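Local coordinates for oxidoreductase, 2OG-Fe oxygenase family protein, putative, expressed (Oryza sativa subsp. japonica, PDB 5XOI) that probably acts as an iron- and 2-oxoglutarate-dependent dioxygenase of the AlkB family, represented here by its oxygenase domain with manganese in the metal site, at residues A[24-27]-A[28-32]; A[89-92]-A[93-97]; A[209-212]-A[213-217]. All coordinates share one frame; numbering follows the deposited sequence.

Contact 1 (A[24-27]-A[28-32])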
ATOM      1  N   ASP A  24      12.160   2.603 -11.672  1.00 25.38           N
ATOM      2  CA  ASP A  24      11.787   2.576 -10.264  1.00 20.06           C
ATOM      3  C   ASP A  24      11.055   1.292  -9.908  1.00 22.67           C
ATOM      4  O   ASP A  24      11.286   0.733  -8.832  1.00 21.83           O
ATOM      5  CB  ASP A  24      10.929   3.783  -9.915  1.00 23.40           C
ATOM      6  CG  ASP A  24      11.710   5.070  -9.980  1.00 30.00           C
ATOM      7  OD1 ASP A  24      12.953   5.004  -9.830  1.00 33.45           O
ATOM      8  OD2 ASP A  24      11.092   6.132 -10.181  1.00 32.00           O
ATOM      9  N   GLN A  25      10.156   0.824 -10.781  1.00 20.26           N
ATOM     10  CA  GLN A  25       9.490  -0.456 -10.539  1.00 22.31           C
ATOM     11  C   GLN A  25      10.509  -1.584 -10.477  1.00 19.57           C
ATOM     12  O   GLN A  25      10.461  -2.444  -9.588  1.00 19.81           O
ATOM     13  CB  GLN A  25       8.455  -0.733 -11.633  1.00 18.87           C
ATOM     14  CG  GLN A  25       7.207   0.130 -11.569  1.00 21.47           C
ATOM     15  CD  GLN A  25       6.126  -0.347 -12.521  1.00 28.16           C
ATOM     16  OE1 GLN A  25       5.679  -1.498 -12.454  1.00 24.86           O
ATOM     17  NE2 GLN A  25       5.699   0.537 -13.419  1.00 27.03           N
ATOM     18  N   VAL A  26      11.449  -1.600 -11.420  1.00 17.76           N
ATOM     19  CA  VAL A  26      12.482  -2.629 -11.384  1.00 22.06           C
ATOM     20  C   VAL A  26      13.294  -2.515 -10.104  1.00 20.41           C
ATOM     21  O   VAL A  26      13.582  -3.519  -9.439  1.00 20.80           O
ATOM     22  CB  VAL A  26      13.374  -2.532 -12.629  1.00 21.00           C
ATOM     23  CG1 VAL A  26      14.495  -3.566 -12.554  1.00 22.36           C
ATOM     24  CG2 VAL A  26      12.532  -2.717 -13.871  1.00 16.45           C
ATOM     25  N   ASP A  27      13.659  -1.287  -9.732  1.00 18.85           N
ATOM     26  CA  ASP A  27      14.468  -1.078  -8.540  1.00 23.97           C
ATOM     27  C   ASP A  27      13.713  -1.503  -7.289  1.00 15.71           C
ATOM     28  O   ASP A  27      14.303  -2.079  -6.369  1.00 22.34           O
ATOM     29  CB  ASP A  27      14.877   0.394  -8.453  1.00 25.91           C
ATOM     30  CG  ASP A  27      15.808   0.682  -7.296  1.00 32.44           C
ATOM     31  OD1 ASP A  27      16.751  -0.102  -7.066  1.00 37.00           O
ATOM     32  OD2 ASP A  27      15.606   1.718  -6.629  1.00 37.22           O
ATOM     33  N   ILE A  28      12.405  -1.231  -7.248  1.00 16.91           N
ATOM     34  CA  ILE A  28      11.606  -1.580  -6.077  1.00 19.60           C
ATOM     35  C   ILE A  28      11.537  -3.094  -5.922  1.00 20.48           C
ATOM     36  O   ILE A  28      11.719  -3.622  -4.823  1.00 19.14           O
ATOM     37  CB  ILE A  28      10.202  -0.955  -6.165  1.00 18.18           C
ATOM     38  CG1 ILE A  28      10.272   0.558  -5.939  1.00 21.43           C
ATOM     39  CG2 ILE A  28       9.276  -1.584  -5.128  1.00 21.24           C
ATOM     40  CD1 ILE A  28       9.074   1.300  -6.487  1.00 23.71           C
ATOM     41  N   ILE A  29      11.295  -3.808  -7.028  1.00 19.22           N
ATOM     42  CA  ILE A  29      11.270  -5.271  -6.995  1.00 18.41           C
ATOM     43  C   ILE A  29      12.620  -5.814  -6.556  1.00 21.77           C
ATOM     44  O   ILE A  29      12.704  -6.682  -5.682  1.00 16.40           O
ATOM     45  CB  ILE A  29      10.876  -5.843  -8.371  1.00 15.61           C
ATOM     46  CG1 ILE A  29       9.468  -5.392  -8.790  1.00 21.04           C
ATOM     47  CG2 ILE A  29      11.026  -7.383  -8.371  1.00 15.95           C
ATOM     48  CD1 ILE A  29       8.356  -5.966  -7.947  1.00 29.89           C
ATOM     49  N   ARG A  30      13.703  -5.323  -7.171  1.00 17.23           N
ATOM     50  CA  ARG A  30      15.021  -5.860  -6.850  1.00 19.58           C
ATOM     51  C   ARG A  30      15.371  -5.633  -5.380  1.00 19.21           C
ATOM     52  O   ARG A  30      15.876  -6.543  -4.714  1.00 23.80           O
ATOM     53  CB  ARG A  30      16.071  -5.246  -7.779  1.00 23.08           C
ATOM     54  CG  ARG A  30      16.051  -5.853  -9.179  1.00 23.21           C
ATOM     55  CD  ARG A  30      17.157  -5.268 -10.058  1.00 29.03           C
ATOM     56  NE  ARG A  30      17.170  -5.854 -11.396  1.00 31.95           N
ATOM     57  CZ  ARG A  30      17.616  -5.222 -12.478  1.00 39.40           C
ATOM     58  NH1 ARG A  30      18.076  -3.979 -12.380  1.00 32.61           N
ATOM     59  NH2 ARG A  30      17.596  -5.823 -13.660  1.00 44.66           N
ATOM     60  N   ARG A  31      15.075  -4.444  -4.842  1.00 22.57           N
ATOM     61  CA  ARG A  31      15.349  -4.198  -3.424  1.00 21.36           C
ATOM     62  C   ARG A  31      14.513  -5.104  -2.525  1.00 21.50           C
ATOM     63  O   ARG A  31      15.012  -5.629  -1.525  1.00 21.45           O
ATOM     64  CB  ARG A  31      15.088  -2.738  -3.072  1.00 24.03           C
ATOM     65  CG  ARG A  31      16.114  -1.766  -3.630  1.00 30.31           C
ATOM     66  CD  ARG A  31      15.669  -0.341  -3.368  1.00 35.00           C
ATOM     67  NE  ARG A  31      16.586   0.648  -3.928  1.00 40.25           N
ATOM     68  CZ  ARG A  31      17.520   1.273  -3.222  1.00 40.46           C
ATOM     69  NH1 ARG A  31      17.666   1.005  -1.929  1.00 39.02           N
ATOM     70  NH2 ARG A  31      18.307   2.162  -3.807  1.00 48.19           N
ATOM     71  N   CYS A  32      13.238  -5.297  -2.868  1.00 18.77           N
ATOM     72  CA  CYS A  32      12.372  -6.147  -2.059  1.00 16.64           C
ATOM     73  C   CYS A  32      12.733  -7.622  -2.199  1.00 22.89           C
ATOM     74  O   CYS A  32      12.573  -8.393  -1.247  1.00 22.72           O
ATOM     75  CB  CYS A  32      10.914  -5.903  -2.455  1.00 14.75           C
ATOM     76  SG  CYS A  32      10.218  -4.353  -1.901  1.00 21.05           S
TER
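With chi1 at -176°, CG of D27 stands opposite its own backbone N and beside the carbonyl carbon, while R31, extended from CG to NE, reaches the same spot from the following turn: an i to i+4 salt bridge on an alpha helix. The helix, 22-37, packs on the main antiparallel sheet of the double-stranded beta-helix fold shared by iron and 2-oxoglutarate oxygenases. NE of R31 does the bonding, 3.1 Å from OD2 of D27 with an N-H...O angle of 156°; its second bond, to OD1 of D27 at 3.2 Å, is weak. The carboxylate meets the edge of the guanidinium with the two planes nearly perpendicular, 82° apart, and NE reaches OD2 from the syn side but well out of the carboxylate plane, a less than ideal geometry for a charged pair.

The helix also turns an apolar side inward: I28 and I29 pack on L160 of strand 155-161, and I29 also on L224 of strand 223-229. Near this side Q25 is held by bonds from NE2 to L20 O and between OE1 and S184 OG. The N-H of I28 is given to D24 O, with I28 N 2.8 Å from that oxygen. V26 and R30 run side by side, and the methyl CG1 of V26 lies over the centre of one face of the R30 guanidinium, 3.5 Å from CZ of R30.

Contact 2 (A[89-92]-A[93-97])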
ATOM      1  N   PHE A  89      12.292   5.216  -1.687  1.00 22.51           N
ATOM      2  CA  PHE A  89      10.877   4.910  -1.481  1.00 20.45           C
ATOM      3  C   PHE A  89      10.152   6.114  -0.892  1.00 19.65           C
ATOM      4  O   PHE A  89       9.077   6.505  -1.367  1.00 18.89           O
ATOM      5  CB  PHE A  89      10.709   3.698  -0.550  1.00 23.08           C
ATOM      6  CG  PHE A  89      11.120   2.364  -1.151  1.00 21.31           C
ATOM      7  CD1 PHE A  89      11.746   2.279  -2.383  1.00 20.30           C
ATOM      8  CD2 PHE A  89      10.862   1.190  -0.457  1.00 18.01           C
ATOM      9  CE1 PHE A  89      12.121   1.044  -2.909  1.00 23.45           C
ATOM     10  CE2 PHE A  89      11.229  -0.051  -0.968  1.00 20.64           C
ATOM     11  CZ  PHE A  89      11.866  -0.124  -2.198  1.00 19.95           C
ATOM     12  N   SER A  90      10.741   6.716   0.145  1.00 18.98           N
ATOM     13  CA  SER A  90      10.147   7.891   0.781  1.00 15.70           C
ATOM     14  C   SER A  90      10.014   9.045  -0.202  1.00 20.50           C
ATOM     15  O   SER A  90       9.030   9.788  -0.157  1.00 19.33           O
ATOM     16  CB  SER A  90      10.982   8.326   1.989  1.00 26.03           C
ATOM     17  OG  SER A  90      10.915   7.375   3.037  1.00 29.93           O
ATOM     18  N   LYS A  91      10.999   9.207  -1.093  1.00 17.71           N
ATOM     19  CA  LYS A  91      10.935  10.264  -2.108  1.00 21.23           C
ATOM     20  C   LYS A  91       9.728  10.085  -3.022  1.00 22.59           C
ATOM     21  O   LYS A  91       8.999  11.046  -3.311  1.00 20.33           O
ATOM     22  CB  LYS A  91      12.224  10.268  -2.924  1.00 21.22           C
ATOM     23  CG  LYS A  91      12.223  11.180  -4.152  1.00 30.76           C
ATOM     24  CD  LYS A  91      12.608  10.411  -5.428  1.00 45.69           C
ATOM     25  CE  LYS A  91      12.228  11.166  -6.703  1.00 51.60           C
ATOM     26  NZ  LYS A  91      12.753  10.510  -7.937  1.00 53.62           N
ATOM     27  N   ILE A  92       9.514   8.857  -3.501  1.00 21.11           N
ATOM     28  CA  ILE A  92       8.392   8.586  -4.392  1.00 16.27           C
ATOM     29  C   ILE A  92       7.071   8.829  -3.676  1.00 15.16           C
ATOM     30  O   ILE A  92       6.134   9.379  -4.257  1.00 20.42           O
ATOM     31  CB  ILE A  92       8.469   7.150  -4.943  1.00 16.60           C
ATOM     32  CG1 ILE A  92       9.735   6.966  -5.793  1.00 18.51           C
ATOM     33  CG2 ILE A  92       7.230   6.842  -5.774  1.00 18.04           C
ATOM     34  CD1 ILE A  92       9.970   5.527  -6.248  1.00 20.19           C
ATOM     35  N   VAL A  93       6.987   8.442  -2.396  1.00 14.67           N
ATOM     36  CA  VAL A  93       5.775   8.682  -1.611  1.00 15.53           C
ATOM     37  C   VAL A  93       5.457  10.176  -1.552  1.00 14.89           C
ATOM     38  O   VAL A  93       4.313  10.601  -1.760  1.00 15.43           O
ATOM     39  CB  VAL A  93       5.933   8.092  -0.196  1.00 16.38           C
ATOM     40  CG1 VAL A  93       4.869   8.655   0.735  1.00 22.26           C
ATOM     41  CG2 VAL A  93       5.841   6.551  -0.238  1.00 15.83           C
ATOM     42  N   LYS A  94       6.461  10.987  -1.250  1.00 14.60           N
ATOM     43  CA  LYS A  94       6.239  12.427  -1.148  1.00 19.51           C
ATOM     44  C   LYS A  94       5.877  13.035  -2.497  1.00 20.33           C
ATOM     45  O   LYS A  94       5.057  13.964  -2.565  1.00 20.15           O
ATOM     46  CB  LYS A  94       7.482  13.096  -0.561  1.00 22.17           C
ATOM     47  CG  LYS A  94       7.599  12.910   0.942  1.00 26.35           C
ATOM     48  CD  LYS A  94       8.983  13.271   1.443  1.00 28.43           C
ATOM     49  CE  LYS A  94       9.293  12.601   2.778  1.00 35.69           C
ATOM     50  NZ  LYS A  94       8.417  13.112   3.862  1.00 40.43           N
ATOM     51  N   ASP A  95       6.486  12.538  -3.579  1.00 17.34           N
ATOM     52  CA  ASP A  95       6.112  12.984  -4.922  1.00 18.43           C
ATOM     53  C   ASP A  95       4.658  12.642  -5.232  1.00 20.44           C
ATOM     54  O   ASP A  95       3.939  13.438  -5.854  1.00 17.71           O
ATOM     55  CB  ASP A  95       7.028  12.341  -5.971  1.00 18.25           C
ATOM     56  CG  ASP A  95       8.437  12.922  -5.974  1.00 27.23           C
ATOM     57  OD1 ASP A  95       8.680  13.954  -5.321  1.00 26.48           O
ATOM     58  OD2 ASP A  95       9.309  12.328  -6.639  1.00 29.44           O
ATOM     59  N   ALA A  96       4.214  11.448  -4.823  1.00 16.83           N
ATOM     60  CA  ALA A  96       2.834  11.039  -5.070  1.00 18.51           C
ATOM     61  C   ALA A  96       1.852  11.944  -4.341  1.00 17.09           C
ATOM     62  O   ALA A  96       0.812  12.324  -4.896  1.00 18.46           O
ATOM     63  CB  ALA A  96       2.640   9.581  -4.643  1.00 18.74           C
ATOM     64  N   ILE A  97       2.166  12.297  -3.094  1.00 15.65           N
ATOM     65  CA  ILE A  97       1.334  13.232  -2.345  1.00 17.18           C
ATOM     66  C   ILE A  97       1.333  14.595  -3.022  1.00 16.07           C
ATOM     67  O   ILE A  97       0.279  15.214  -3.199  1.00 20.92           O
ATOM     68  CB  ILE A  97       1.816  13.317  -0.888  1.00 15.92           C
ATOM     69  CG1 ILE A  97       1.606  11.962  -0.204  1.00 16.74           C
ATOM     70  CG2 ILE A  97       1.049  14.389  -0.135  1.00 20.44           C
ATOM     71  CD1 ILE A  97       2.249  11.885   1.151  1.00 16.80           C
TER
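K91 and D95 face each other across one turn of helix 87-106, and the sequence around them illustrates how an amphipathic helix sorts its interactions. The backbone bonds are regular: V93 N donates to F89 O (3.0 Å) and D95 N to K91 O (2.9 Å), and the pairs K94 N to S90 O and A96 N to I92 O follow the same i+4 to i pattern. The methyl CG2 of V93 rests on the carbonyl of the turn before, 3.4 Å from F89 O.

Apolar packing occupies the inner side. V93 touches V156 and F158 of strand 155-161 and F228 of strand 223-229. I92 shares F158, and F89 shares F228, so the helix rests on the sheet of the double-stranded beta-helix with its branched and aromatic residues.

Charge is kept to the outer side. The K91 chain leaves with CG anti to its backbone N and is then bent at chi2, -126°, far from a staggered value, which carries its end across to D95. What arrives first is carbon: CE of K91 lies 3.1 Å from OD2 of D95, whereas NZ of K91 stays 4.1 Å from that oxygen, beyond a salt bridge. K94 has taken another direction, its NZ bonding L120 O with a weaker bond to S121 OG. The carboxylate is therefore met by a methylene that the neighbouring ammonium probably polarises, and the attraction between K91 and D95 is best regarded as electrostatic at a distance and not as a directed bond.

Contact 3 (A[209-212]-A[213-217])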
ATOM      1  N   ALA A 209       0.766  -8.875 -15.143  1.00 15.19           N
ATOM      2  CA  ALA A 209       1.994  -8.107 -14.972  1.00 17.99           C
ATOM      3  C   ALA A 209       2.630  -7.800 -16.328  1.00 18.73           C
ATOM      4  O   ALA A 209       2.634  -8.654 -17.221  1.00 17.19           O
ATOM      5  CB  ALA A 209       2.993  -8.875 -14.102  1.00 22.63           C
ATOM      6  N   PRO A 210       3.172  -6.598 -16.519  1.00 18.57           N
ATOM      7  CA  PRO A 210       3.797  -6.274 -17.808  1.00 20.56           C
ATOM      8  C   PRO A 210       4.988  -7.178 -18.086  1.00 22.18           C
ATOM      9  O   PRO A 210       5.774  -7.500 -17.191  1.00 19.30           O
ATOM     10  CB  PRO A 210       4.225  -4.811 -17.644  1.00 19.12           C
ATOM     11  CG  PRO A 210       3.418  -4.295 -16.505  1.00 28.60           C
ATOM     12  CD  PRO A 210       3.166  -5.457 -15.596  1.00 23.15           C
ATOM     13  N   ASN A 211       5.112  -7.587 -19.351  1.00 18.82           N
ATOM     14  CA  ASN A 211       6.182  -8.500 -19.739  1.00 21.84           C
ATOM     15  C   ASN A 211       7.555  -7.911 -19.442  1.00 22.17           C
ATOM     16  O   ASN A 211       8.454  -8.620 -18.979  1.00 22.46           O
ATOM     17  CB  ASN A 211       6.065  -8.836 -21.224  1.00 22.46           C
ATOM     18  CG  ASN A 211       7.154  -9.786 -21.699  1.00 35.55           C
ATOM     19  OD1 ASN A 211       7.995  -9.427 -22.528  1.00 39.27           O
ATOM     20  ND2 ASN A 211       7.138 -11.005 -21.175  1.00 34.23           N
ATOM     21  N   TRP A 212       7.743  -6.619 -19.712  1.00 21.48           N
ATOM     22  CA  TRP A 212       9.055  -6.019 -19.484  1.00 22.22           C
ATOM     23  C   TRP A 212       9.440  -6.074 -18.011  1.00 21.40           C
ATOM     24  O   TRP A 212      10.614  -6.270 -17.680  1.00 22.75           O
ATOM     25  CB  TRP A 212       9.078  -4.575 -19.998  1.00 23.86           C
ATOM     26  CG  TRP A 212       8.113  -3.667 -19.304  1.00 19.55           C
ATOM     27  CD1 TRP A 212       6.857  -3.343 -19.714  1.00 19.74           C
ATOM     28  CD2 TRP A 212       8.333  -2.958 -18.076  1.00 21.68           C
ATOM     29  NE1 TRP A 212       6.275  -2.475 -18.819  1.00 24.37           N
ATOM     30  CE2 TRP A 212       7.163  -2.221 -17.806  1.00 21.49           C
ATOM     31  CE3 TRP A 212       9.411  -2.866 -17.188  1.00 23.44           C
ATOM     32  CZ2 TRP A 212       7.030  -1.421 -16.673  1.00 27.38           C
ATOM     33  CZ3 TRP A 212       9.279  -2.060 -16.068  1.00 25.89           C
ATOM     34  CH2 TRP A 212       8.096  -1.349 -15.824  1.00 25.61           C
ATOM     35  N   LEU A 213       8.466  -5.931 -17.110  1.00 18.68           N
ATOM     36  CA  LEU A 213       8.785  -5.974 -15.687  1.00 20.66           C
ATOM     37  C   LEU A 213       9.091  -7.396 -15.233  1.00 23.07           C
ATOM     38  O   LEU A 213      10.058  -7.627 -14.494  1.00 25.12           O
ATOM     39  CB  LEU A 213       7.625  -5.390 -14.880  1.00 21.92           C
ATOM     40  CG  LEU A 213       7.860  -5.356 -13.370  1.00 23.22           C
ATOM     41  CD1 LEU A 213       9.109  -4.533 -13.065  1.00 24.09           C
ATOM     42  CD2 LEU A 213       6.635  -4.808 -12.642  1.00 18.82           C
ATOM     43  N   THR A 214       8.275  -8.362 -15.660  1.00 17.87           N
ATOM     44  CA  THR A 214       8.560  -9.757 -15.343  1.00 19.32           C
ATOM     45  C   THR A 214       9.947 -10.146 -15.828  1.00 20.35           C
ATOM     46  O   THR A 214      10.693 -10.836 -15.120  1.00 23.42           O
ATOM     47  CB  THR A 214       7.503 -10.654 -15.986  1.00 26.21           C
ATOM     48  OG1 THR A 214       6.217 -10.337 -15.434  1.00 28.91           O
ATOM     49  CG2 THR A 214       7.820 -12.121 -15.737  1.00 30.51           C
ATOM     50  N   ASP A 215      10.319  -9.673 -17.021  1.00 16.15           N
ATOM     51  CA  ASP A 215      11.588 -10.046 -17.643  1.00 21.01           C
ATOM     52  C   ASP A 215      12.764  -9.333 -16.991  1.00 24.57           C
ATOM     53  O   ASP A 215      13.784  -9.957 -16.684  1.00 27.92           O
ATOM     54  CB  ASP A 215      11.554  -9.719 -19.137  1.00 26.07           C
ATOM     55  CG  ASP A 215      10.915 -10.814 -19.971  1.00 43.31           C
ATOM     56  OD1 ASP A 215      10.388 -11.791 -19.396  1.00 48.65           O
ATOM     57  OD2 ASP A 215      10.938 -10.687 -21.213  1.00 47.41           O
ATOM     58  N   GLU A 216      12.661  -8.016 -16.806  1.00 19.89           N
ATOM     59  CA  GLU A 216      13.814  -7.274 -16.309  1.00 21.21           C
ATOM     60  C   GLU A 216      14.024  -7.496 -14.819  1.00 22.77           C
ATOM     61  O   GLU A 216      15.168  -7.606 -14.362  1.00 25.94           O
ATOM     62  CB  GLU A 216      13.657  -5.788 -16.621  1.00 21.63           C
ATOM     63  CG  GLU A 216      13.663  -5.483 -18.115  1.00 28.28           C
ATOM     64  CD  GLU A 216      13.557  -4.004 -18.412  1.00 33.75           C
ATOM     65  OE1 GLU A 216      13.888  -3.197 -17.512  1.00 27.36           O
ATOM     66  OE2 GLU A 216      13.152  -3.653 -19.546  1.00 39.61           O
ATOM     67  N   ALA A 217      12.943  -7.579 -14.047  1.00 21.12           N
ATOM     68  CA  ALA A 217      13.030  -7.747 -12.601  1.00 20.44           C
ATOM     69  C   ALA A 217      12.996  -9.204 -12.159  1.00 24.93           C
ATOM     70  O   ALA A 217      13.144  -9.471 -10.961  1.00 26.67           O
ATOM     71  CB  ALA A 217      11.894  -6.981 -11.907  1.00 18.99           C
TER
HETATM   72  O   HOH W   1       4.369 -11.132 -17.670  1.00 36.00           O
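W212 folds back over L213, its neighbour in sequence, as the first turn of helix 211-217 begins. A chi1 of 62° puts its CG between the backbone N and the carbonyl carbon, the crowded position, and brings the ring over the next peptide. CB and CG of W212 both lie 3.2 Å from L213 N, and CD2 comes closer still, 3.1 Å from the same nitrogen. CE3 passes near L213 CA. Further out, CZ3 of W212 lies 3.9 Å from CD1 of L213, and CH2 is also near L213 CB. That CB sits above the six-membered ring, 3.9 Å from its centroid and 12° off the normal, offset toward the rim, which makes a CH-pi contact. H22, from the start of helix 22-37, stacks with the W212 ring, while CD of E216 lies at the ring edge; OE1 of E216 is hydrogen-bonded to NE2 of H22, tying tryptophan, histidine and glutamate together.

P210 occupies the N-cap. Its carbonyl O receives T214 N at 3.1 Å, almost straight at 175°, and L213 N adds a weak second bond. A water bridges the preceding residue to this turn, donating to A209 O and lying 3.0 Å from OG1 of T214. On the outer side N211 and D215 cross obliquely, with OD1 of N211 3.5 Å from OD2 of D215, two acceptors that cannot bond, while ND2 of N211 stays farther from both carboxylate oxygens.

R223, which binds 2-oxoglutarate, a cosubstrate absent from this model, has its side chain about 8 Å from that of A209. It begins strand 223-229, and the short helix with P210 at its N-cap links strands 198-205 and 223-229 of the double-stranded beta-helix.

Overall arrangement
All three contacts lie on helices of one oxygenase domain, in the order contact 1, contact 2, contact 3 along the chain. Helix 22-37 is the middle element: its contact 1 has its centre about 15 Å from that of contact 2 and about 11 Å from that of contact 3, whereas contacts 2 and 3 are about 23 Å apart and do not touch. On one flank I28 CG1 packs 3.6 Å from F89 CE1; on the other, NH2 of R30 makes a weak hydrogen bond to E216 O and I29 meets A217. Helices 22-37 and 87-106 lie side by side on strands 155-161 and 223-229, giving the double-stranded beta-helix a helical outer layer.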